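Local coordinates for cytochrome P450 (Picrophilus torridus, PDB 2RFB), which binds heme b and probably works as a monooxygenase that activates molecular oxygen at the heme iron, at residues 86-90 / 311-316; 320-326 / 337-343. One frame throughout, in Å; residues are numbered along the deposited sequence.

Contact 1. Residues 86-90 / 311-316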
ATOM      1  N   ILE A  86     -17.278   7.044   9.836  1.00 71.37           N
ATOM      2  CA  ILE A  86     -17.687   5.945  10.721  1.00 71.20           C
ATOM      3  C   ILE A  86     -19.028   6.256  11.426  1.00 72.46           C
ATOM      4  O   ILE A  86     -19.724   5.328  11.861  1.00 73.31           O
ATOM      5  CB  ILE A  86     -16.563   5.682  11.781  1.00 71.51           C
ATOM      6  CG1 ILE A  86     -16.614   4.261  12.356  1.00 71.03           C
ATOM      7  CG2 ILE A  86     -16.610   6.730  12.958  1.00 69.15           C
ATOM      8  CD1 ILE A  86     -16.233   3.161  11.461  1.00 70.12           C
ATOM      9  N   LYS A  87     -19.381   7.552  11.526  1.00 72.71           N
ATOM     10  CA  LYS A  87     -20.535   8.056  12.306  1.00 73.40           C
ATOM     11  C   LYS A  87     -21.804   7.257  12.128  1.00 73.24           C
ATOM     12  O   LYS A  87     -22.585   7.087  13.062  1.00 72.78           O
ATOM     13  CB  LYS A  87     -20.885   9.486  11.875  1.00 73.69           C
ATOM     14  CG  LYS A  87     -20.568  10.588  12.841  1.00 74.54           C
ATOM     15  CD  LYS A  87     -21.034  11.905  12.217  1.00 76.72           C
ATOM     16  CE  LYS A  87     -20.765  13.097  13.115  1.00 79.40           C
ATOM     17  NZ  LYS A  87     -21.721  14.223  12.820  1.00 81.73           N
ATOM     18  N   ASN A  88     -22.003   6.806  10.900  1.00 73.18           N
ATOM     19  CA  ASN A  88     -23.310   6.413  10.418  1.00 74.37           C
ATOM     20  C   ASN A  88     -23.090   5.362   9.363  1.00 73.98           C
ATOM     21  O   ASN A  88     -23.541   5.494   8.219  1.00 74.87           O
ATOM     22  CB  ASN A  88     -23.974   7.615   9.767  1.00 75.18           C
ATOM     23  CG  ASN A  88     -23.022   8.370   8.834  1.00 78.77           C
ATOM     24  OD1 ASN A  88     -21.843   7.973   8.628  1.00 80.33           O
ATOM     25  ND2 ASN A  88     -23.517   9.494   8.283  1.00 82.50           N
ATOM     26  N   ILE A  89     -22.347   4.335   9.738  1.00 72.18           N
ATOM     27  CA  ILE A  89     -21.926   3.371   8.783  1.00 70.56           C
ATOM     28  C   ILE A  89     -22.737   2.131   9.020  1.00 70.17           C
ATOM     29  O   ILE A  89     -22.879   1.309   8.136  1.00 70.28           O
ATOM     30  CB  ILE A  89     -20.426   3.078   8.959  1.00 70.27           C
ATOM     31  CG1 ILE A  89     -19.835   2.519   7.696  1.00 68.16           C
ATOM     32  CG2 ILE A  89     -20.182   2.140  10.115  1.00 69.09           C
ATOM     33  CD1 ILE A  89     -18.446   2.139   7.938  1.00 72.36           C
ATOM     34  N   ASP A  90     -23.275   2.008  10.226  1.00 69.22           N
ATOM     35  CA  ASP A  90     -23.985   0.811  10.609  1.00 69.42           C
ATOM     36  C   ASP A  90     -24.835   0.261   9.466  1.00 68.82           C
ATOM     37  O   ASP A  90     -25.506   1.015   8.743  1.00 67.75           O
ATOM     38  CB  ASP A  90     -24.849   1.079  11.849  1.00 69.93           C
ATOM     39  CG  ASP A  90     -24.021   1.516  13.026  1.00 71.24           C
ATOM     40  OD1 ASP A  90     -23.606   0.632  13.833  1.00 69.19           O
ATOM     41  OD2 ASP A  90     -23.749   2.746  13.097  1.00 73.72           O
ATOM     42  N   ASP A 311     -11.197   3.885  15.923  1.00 63.51           N
ATOM     43  CA  ASP A 311     -12.554   4.259  15.602  1.00 64.96           C
ATOM     44  C   ASP A 311     -13.487   3.072  15.402  1.00 64.81           C
ATOM     45  O   ASP A 311     -14.657   3.142  15.813  1.00 65.39           O
ATOM     46  CB  ASP A 311     -12.581   5.126  14.347  1.00 65.88           C
ATOM     47  CG  ASP A 311     -12.181   6.552  14.627  1.00 69.86           C
ATOM     48  OD1 ASP A 311     -12.001   6.924  15.823  1.00 71.34           O
ATOM     49  OD2 ASP A 311     -12.068   7.302  13.641  1.00 73.85           O
ATOM     50  N   ILE A 312     -13.004   1.996  14.777  1.00 63.60           N
ATOM     51  CA  ILE A 312     -13.883   0.868  14.536  1.00 63.29           C
ATOM     52  C   ILE A 312     -14.137   0.232  15.870  1.00 62.42           C
ATOM     53  O   ILE A 312     -15.240  -0.096  16.207  1.00 62.57           O
ATOM     54  CB  ILE A 312     -13.276  -0.136  13.565  1.00 63.62           C
ATOM     55  CG1 ILE A 312     -13.387   0.359  12.139  1.00 62.35           C
ATOM     56  CG2 ILE A 312     -13.878  -1.540  13.719  1.00 64.44           C
ATOM     57  CD1 ILE A 312     -12.410  -0.410  11.225  1.00 62.13           C
ATOM     58  N   LEU A 313     -13.111   0.079  16.668  1.00 63.32           N
ATOM     59  CA  LEU A 313     -13.336  -0.583  17.940  1.00 63.06           C
ATOM     60  C   LEU A 313     -14.248   0.192  18.878  1.00 63.49           C
ATOM     61  O   LEU A 313     -14.999  -0.446  19.627  1.00 63.44           O
ATOM     62  CB  LEU A 313     -12.024  -0.993  18.602  1.00 63.77           C
ATOM     63  CG  LEU A 313     -11.283  -2.169  17.937  1.00 62.62           C
ATOM     64  CD1 LEU A 313      -9.927  -2.340  18.587  1.00 63.60           C
ATOM     65  CD2 LEU A 313     -12.067  -3.410  18.152  1.00 64.36           C
ATOM     66  N   ASN A 314     -14.234   1.533  18.836  1.00 63.07           N
ATOM     67  CA  ASN A 314     -15.109   2.305  19.740  1.00 63.82           C
ATOM     68  C   ASN A 314     -16.539   2.496  19.216  1.00 64.77           C
ATOM     69  O   ASN A 314     -17.413   2.938  19.941  1.00 64.52           O
ATOM     70  CB  ASN A 314     -14.509   3.680  20.077  1.00 63.89           C
ATOM     71  CG  ASN A 314     -13.307   3.590  20.998  1.00 63.29           C
ATOM     72  OD1 ASN A 314     -12.167   3.641  20.546  1.00 67.46           O
ATOM     73  ND2 ASN A 314     -13.550   3.442  22.280  1.00 64.37           N
ATOM     74  N   HIS A 315     -16.757   2.211  17.940  1.00 65.71           N
ATOM     75  CA  HIS A 315     -18.063   2.382  17.346  1.00 67.16           C
ATOM     76  C   HIS A 315     -18.941   1.133  17.500  1.00 67.64           C
ATOM     77  O   HIS A 315     -20.122   1.244  17.767  1.00 67.80           O
ATOM     78  CB  HIS A 315     -17.945   2.783  15.861  1.00 67.44           C
ATOM     79  CG  HIS A 315     -19.227   3.285  15.293  1.00 67.50           C
ATOM     80  ND1 HIS A 315     -20.094   2.476  14.592  1.00 66.98           N
ATOM     81  CD2 HIS A 315     -19.838   4.492  15.402  1.00 70.99           C
ATOM     82  CE1 HIS A 315     -21.175   3.175  14.267  1.00 69.19           C
ATOM     83  NE2 HIS A 315     -21.045   4.401  14.745  1.00 68.28           N
ATOM     84  N   PHE A 316     -18.358  -0.050  17.346  1.00 68.66           N
ATOM     85  CA  PHE A 316     -19.118  -1.299  17.489  1.00 69.84           C
ATOM     86  C   PHE A 316     -18.891  -1.999  18.857  1.00 70.58           C
ATOM     87  O   PHE A 316     -17.804  -1.966  19.388  1.00 70.65           O
ATOM     88  CB  PHE A 316     -18.767  -2.243  16.318  1.00 69.58           C
ATOM     89  CG  PHE A 316     -19.022  -1.642  14.954  1.00 68.49           C
ATOM     90  CD1 PHE A 316     -20.322  -1.517  14.462  1.00 68.93           C
ATOM     91  CD2 PHE A 316     -17.965  -1.184  14.172  1.00 65.88           C
ATOM     92  CE1 PHE A 316     -20.551  -0.950  13.181  1.00 69.29           C
ATOM     93  CE2 PHE A 316     -18.184  -0.615  12.911  1.00 64.06           C
ATOM     94  CZ  PHE A 316     -19.462  -0.507  12.413  1.00 67.61           C
TER

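Contact 2. Residues 320-326 / 337-343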
ATOM      1  N   LYS A 320     -18.923  -9.224  14.326  1.00 69.30           N
ATOM      2  CA  LYS A 320     -19.018 -10.472  13.536  1.00 68.93           C
ATOM      3  C   LYS A 320     -19.156 -10.117  12.068  1.00 67.68           C
ATOM      4  O   LYS A 320     -19.999  -9.295  11.691  1.00 68.29           O
ATOM      5  CB  LYS A 320     -20.254 -11.312  13.895  1.00 69.03           C
ATOM      6  CG  LYS A 320     -20.516 -11.583  15.372  1.00 69.99           C
ATOM      7  CD  LYS A 320     -21.986 -11.981  15.608  1.00 70.42           C
ATOM      8  CE  LYS A 320     -22.400 -11.788  17.103  1.00 76.51           C
ATOM      9  NZ  LYS A 320     -22.112 -10.391  17.658  1.00 75.48           N
ATOM     10  N   ILE A 321     -18.360 -10.732  11.221  1.00 66.00           N
ATOM     11  CA  ILE A 321     -18.475 -10.485   9.798  1.00 64.37           C
ATOM     12  C   ILE A 321     -19.625 -11.308   9.268  1.00 64.33           C
ATOM     13  O   ILE A 321     -19.717 -12.473   9.557  1.00 64.03           O
ATOM     14  CB  ILE A 321     -17.202 -10.868   9.072  1.00 64.39           C
ATOM     15  CG1 ILE A 321     -16.112  -9.810   9.311  1.00 63.52           C
ATOM     16  CG2 ILE A 321     -17.506 -11.094   7.565  1.00 64.37           C
ATOM     17  CD1 ILE A 321     -14.703 -10.117   8.669  1.00 62.22           C
ATOM     18  N   ASP A 322     -20.524 -10.709   8.508  1.00 64.74           N
ATOM     19  CA  ASP A 322     -21.598 -11.510   7.915  1.00 65.00           C
ATOM     20  C   ASP A 322     -21.150 -12.159   6.616  1.00 64.84           C
ATOM     21  O   ASP A 322     -21.132 -11.517   5.587  1.00 65.85           O
ATOM     22  CB  ASP A 322     -22.852 -10.688   7.661  1.00 64.78           C
ATOM     23  CG  ASP A 322     -23.976 -11.515   7.093  1.00 66.10           C
ATOM     24  OD1 ASP A 322     -23.749 -12.652   6.609  1.00 67.90           O
ATOM     25  OD2 ASP A 322     -25.122 -11.031   7.126  1.00 69.25           O
ATOM     26  N   TYR A 323     -20.868 -13.449   6.656  1.00 64.36           N
ATOM     27  CA  TYR A 323     -20.296 -14.125   5.499  1.00 64.44           C
ATOM     28  C   TYR A 323     -21.267 -14.543   4.397  1.00 65.12           C
ATOM     29  O   TYR A 323     -20.827 -15.058   3.359  1.00 65.60           O
ATOM     30  CB  TYR A 323     -19.451 -15.336   5.959  1.00 63.93           C
ATOM     31  CG  TYR A 323     -18.051 -14.889   6.262  1.00 63.92           C
ATOM     32  CD1 TYR A 323     -17.598 -14.786   7.572  1.00 62.05           C
ATOM     33  CD2 TYR A 323     -17.209 -14.475   5.235  1.00 61.35           C
ATOM     34  CE1 TYR A 323     -16.330 -14.331   7.832  1.00 62.81           C
ATOM     35  CE2 TYR A 323     -15.934 -14.030   5.499  1.00 62.63           C
ATOM     36  CZ  TYR A 323     -15.519 -13.956   6.799  1.00 62.66           C
ATOM     37  OH  TYR A 323     -14.255 -13.505   7.056  1.00 65.01           O
ATOM     38  N   LYS A 324     -22.568 -14.355   4.628  1.00 65.35           N
ATOM     39  CA  LYS A 324     -23.577 -14.586   3.614  1.00 66.03           C
ATOM     40  C   LYS A 324     -23.707 -13.376   2.670  1.00 65.94           C
ATOM     41  O   LYS A 324     -24.491 -13.420   1.721  1.00 66.15           O
ATOM     42  CB  LYS A 324     -24.926 -14.896   4.272  1.00 65.92           C
ATOM     43  CG  LYS A 324     -25.043 -16.318   4.770  1.00 69.21           C
ATOM     44  CD  LYS A 324     -26.252 -16.493   5.670  1.00 74.90           C
ATOM     45  CE  LYS A 324     -26.391 -17.946   6.166  1.00 77.28           C
ATOM     46  NZ  LYS A 324     -25.416 -18.192   7.262  1.00 79.51           N
ATOM     47  N   LYS A 325     -22.989 -12.286   2.976  1.00 65.96           N
ATOM     48  CA  LYS A 325     -22.934 -11.093   2.120  1.00 65.86           C
ATOM     49  C   LYS A 325     -21.503 -10.603   1.875  1.00 67.07           C
ATOM     50  O   LYS A 325     -21.285  -9.824   0.976  1.00 68.88           O
ATOM     51  CB  LYS A 325     -23.742  -9.954   2.712  1.00 65.46           C
ATOM     52  CG  LYS A 325     -24.889 -10.396   3.599  1.00 66.24           C
ATOM     53  CD  LYS A 325     -25.976  -9.369   3.668  1.00 68.18           C
ATOM     54  CE  LYS A 325     -26.838  -9.632   4.872  1.00 69.84           C
ATOM     55  NZ  LYS A 325     -25.901  -9.344   5.990  1.00 73.23           N
ATOM     56  N   SER A 326     -20.527 -11.051   2.638  1.00 66.78           N
ATOM     57  CA  SER A 326     -19.191 -10.527   2.478  1.00 68.70           C
ATOM     58  C   SER A 326     -18.360 -11.506   1.686  1.00 69.95           C
ATOM     59  O   SER A 326     -18.579 -12.703   1.778  1.00 71.60           O
ATOM     60  CB  SER A 326     -18.520 -10.261   3.846  1.00 67.70           C
ATOM     61  OG  SER A 326     -19.476  -9.779   4.767  1.00 63.98           O
ATOM     62  N   TYR A 337     -11.149  -7.683   1.386  1.00 65.72           N
ATOM     63  CA  TYR A 337     -12.554  -7.957   1.121  1.00 66.53           C
ATOM     64  C   TYR A 337     -13.003  -7.185  -0.101  1.00 66.87           C
ATOM     65  O   TYR A 337     -12.531  -6.086  -0.373  1.00 67.87           O
ATOM     66  CB  TYR A 337     -13.416  -7.540   2.323  1.00 66.78           C
ATOM     67  CG  TYR A 337     -13.269  -8.502   3.448  1.00 65.97           C
ATOM     68  CD1 TYR A 337     -12.130  -8.465   4.269  1.00 64.44           C
ATOM     69  CD2 TYR A 337     -14.218  -9.510   3.649  1.00 62.69           C
ATOM     70  CE1 TYR A 337     -11.961  -9.376   5.288  1.00 63.53           C
ATOM     71  CE2 TYR A 337     -14.068 -10.413   4.686  1.00 63.60           C
ATOM     72  CZ  TYR A 337     -12.927 -10.329   5.504  1.00 65.16           C
ATOM     73  OH  TYR A 337     -12.731 -11.248   6.505  1.00 67.85           O
ATOM     74  N   ASP A 338     -13.910  -7.776  -0.847  1.00 66.63           N
ATOM     75  CA  ASP A 338     -14.503  -7.091  -1.940  1.00 67.05           C
ATOM     76  C   ASP A 338     -15.578  -6.205  -1.324  1.00 67.23           C
ATOM     77  O   ASP A 338     -15.622  -5.006  -1.610  1.00 67.44           O
ATOM     78  CB  ASP A 338     -15.091  -8.098  -2.908  1.00 68.16           C
ATOM     79  CG  ASP A 338     -15.900  -7.445  -4.026  1.00 68.49           C
ATOM     80  OD1 ASP A 338     -15.612  -6.308  -4.420  1.00 71.33           O
ATOM     81  OD2 ASP A 338     -16.800  -8.105  -4.537  1.00 70.01           O
ATOM     82  N   LYS A 339     -16.408  -6.812  -0.468  1.00 66.00           N
ATOM     83  CA  LYS A 339     -17.425  -6.152   0.301  1.00 65.42           C
ATOM     84  C   LYS A 339     -17.409  -6.758   1.695  1.00 65.57           C
ATOM     85  O   LYS A 339     -17.148  -7.977   1.864  1.00 64.78           O
ATOM     86  CB  LYS A 339     -18.802  -6.439  -0.303  1.00 66.84           C
ATOM     87  CG  LYS A 339     -19.141  -5.736  -1.571  1.00 67.37           C
ATOM     88  CD  LYS A 339     -20.361  -6.389  -2.128  1.00 70.94           C
ATOM     89  CE  LYS A 339     -20.515  -6.152  -3.610  1.00 73.22           C
ATOM     90  NZ  LYS A 339     -21.051  -4.785  -3.850  1.00 76.94           N
ATOM     91  N   LEU A 340     -17.729  -5.938   2.696  1.00 64.77           N
ATOM     92  CA  LEU A 340     -17.698  -6.392   4.079  1.00 64.43           C
ATOM     93  C   LEU A 340     -18.916  -5.876   4.836  1.00 65.21           C
ATOM     94  O   LEU A 340     -19.114  -4.664   4.977  1.00 66.01           O
ATOM     95  CB  LEU A 340     -16.420  -5.952   4.765  1.00 63.76           C
ATOM     96  CG  LEU A 340     -16.013  -6.629   6.094  1.00 64.02           C
ATOM     97  CD1 LEU A 340     -14.561  -6.311   6.476  1.00 63.29           C
ATOM     98  CD2 LEU A 340     -16.916  -6.165   7.244  1.00 64.50           C
ATOM     99  N   PHE A 341     -19.737  -6.798   5.311  1.00 65.35           N
ATOM    100  CA  PHE A 341     -20.933  -6.433   6.051  1.00 67.04           C
ATOM    101  C   PHE A 341     -20.853  -7.075   7.397  1.00 67.51           C
ATOM    102  O   PHE A 341     -20.519  -8.256   7.534  1.00 67.33           O
ATOM    103  CB  PHE A 341     -22.205  -6.921   5.365  1.00 66.42           C
ATOM    104  CG  PHE A 341     -22.428  -6.321   4.049  1.00 67.48           C
ATOM    105  CD1 PHE A 341     -21.864  -6.894   2.911  1.00 67.89           C
ATOM    106  CD2 PHE A 341     -23.184  -5.171   3.922  1.00 67.12           C
ATOM    107  CE1 PHE A 341     -22.075  -6.333   1.661  1.00 66.53           C
ATOM    108  CE2 PHE A 341     -23.372  -4.595   2.676  1.00 68.75           C
ATOM    109  CZ  PHE A 341     -22.819  -5.191   1.539  1.00 66.91           C
ATOM    110  N   LEU A 342     -21.184  -6.270   8.382  1.00 68.63           N
ATOM    111  CA  LEU A 342     -21.064  -6.647   9.753  1.00 70.50           C
ATOM    112  C   LEU A 342     -22.284  -7.337  10.311  1.00 71.91           C
ATOM    113  O   LEU A 342     -23.411  -7.048   9.985  1.00 71.85           O
ATOM    114  CB  LEU A 342     -20.816  -5.416  10.582  1.00 69.85           C
ATOM    115  CG  LEU A 342     -19.523  -5.243  11.315  1.00 70.48           C
ATOM    116  CD1 LEU A 342     -18.296  -5.696  10.538  1.00 68.19           C
ATOM    117  CD2 LEU A 342     -19.458  -3.781  11.724  1.00 72.10           C
ATOM    118  N   SER A 343     -21.992  -8.269  11.196  1.00 74.82           N
ATOM    119  CA  SER A 343     -22.922  -8.726  12.223  1.00 76.13           C
ATOM    120  C   SER A 343     -23.671  -9.876  11.677  1.00 76.67           C
ATOM    121  O   SER A 343     -23.259 -11.030  11.856  1.00 76.92           O
ATOM    122  CB  SER A 343     -23.866  -7.615  12.668  1.00 75.35           C
ATOM    123  OG  SER A 343     -24.793  -8.174  13.539  1.00 75.98           O
ATOM    124  OXT SER A 343     -24.672  -9.594  11.031  1.00 78.23           O
TER

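Contact 1. Residues 86-90 / 311-316
Ile-86, at the end of helix 75-86, meets Asp-311 with their CA atoms 7.3 Å apart, and the loop that follows wraps past the last turn of helix 298-315 until the CA atoms of Asp-90 and Phe-316 stand 8.7 Å apart. The centrepiece is His-315. Its CG lies anti to the backbone N (chi1 -166°), which carries the imidazole off the helix and into the bend of 86-90. There the carbonyl of Ile-86 sits over one face of the ring, its O 3.3 Å from His-315 NE2; the angle is too poor for a hydrogen bond, so this is contact with the face rather than use of the ring's N-H. Ile-86 CG1 also slides past His-315 CB at 4.0 Å, while its CD1 turns across Ile-312 and meets CG1 of that residue at 4.1 Å. The carboxylate of Asp-90 lies near the imidazole's edge, but it is modelled too close to be trusted in detail. Just past the helix end, the Phe-316 ring turns back under His-315, whose ND1 lies over its centre. That ring takes Ile-89 obliquely, CG2 to Phe-316 CZ 3.6 Å, the two side chains crossing at about a right angle. With an alanine in place of His-315, the ring that Ile-86 O overlies and that stands over Phe-316 would be lost, which would probably open a gap beside Ile-86 CG1 and over the face of Phe-316. Further in, Ile-86 and Ile-89 both lean on Tyr-98 of helix 94-99, and Ile-312 rests on Ile-197 and Ile-201 of helix 175-206, so the contact joins the end of helix 298-315 to the end of helix 75-86, with helices 94-99 and 175-206 packed behind.

Contact 2. Residues 320-326 / 337-343
Tyr-323 and Tyr-337 cross at about a right angle and join by their hydroxyls, OH to OH 2.8 Å, with Tyr-323 OH lying in the plane of the Tyr-337 ring at its edge. Ile-321 fills the corner between them: its CG2 branch lies over one face of Tyr-323, while CD1 comes from the opposite direction against Tyr-337, 3.6 Å from CZ. Leu-340 CD1 lies over a face of the Tyr-337 ring, offset toward its rim. Lys-325 CB touches Phe-341 CD1 at 3.6 Å.

Ser-326 OG, held beside the backbone N (chi1 -37°), accepts an almost straight bond from Phe-341 N at 3.0 Å and donates to Asp-322 O from above that carbonyl's plane; Lys-325 N reaches the same oxygen from the other face. Asp-322 OD1 takes Lys-324 N at 2.9 Å, an Asx turn at the start of the tight loop 322-326. Ile-321 and Leu-342 form a single antiparallel bridge, a non-hydrogen-bonded pair, flanked by Asp-322 N to Phe-341 O at 2.6 Å and by Ser-343 N to Lys-320 O, modelled too short for its length to be pressed. Backbone bonds and one serine hydroxyl pin the C-terminal end to 320-326, and the buried Tyr-337 hydroxyl spends its proton on Tyr-323 OH. Asp-322 and the terminal carboxylate would probably repel somewhat, which the Lys-325 ammonium, its place unsure, is likely to offset.

Contact 1 ends at Phe-316 and contact 2 opens four residues later, so the chain passes almost directly from one to the other; their centres lie 15 Å apart. They touch where Leu-342 CD2 of contact 2 reaches CZ of Phe-316 in contact 1 at 3.3 Å, the same ring atom that Ile-89 meets. Shared neighbours bind them further: Ile-201 of helix 175-206 receives Ile-312 from one contact and Leu-340 and Leu-342 from the other, and Ile-94 takes Ile-89, Leu-340 and Leu-342. Neither touches the heme. The side chain of Ile-312 is about 13 Å from the bound heme, and the side chain of Tyr-337 is likewise about 13 Å from the bound heme.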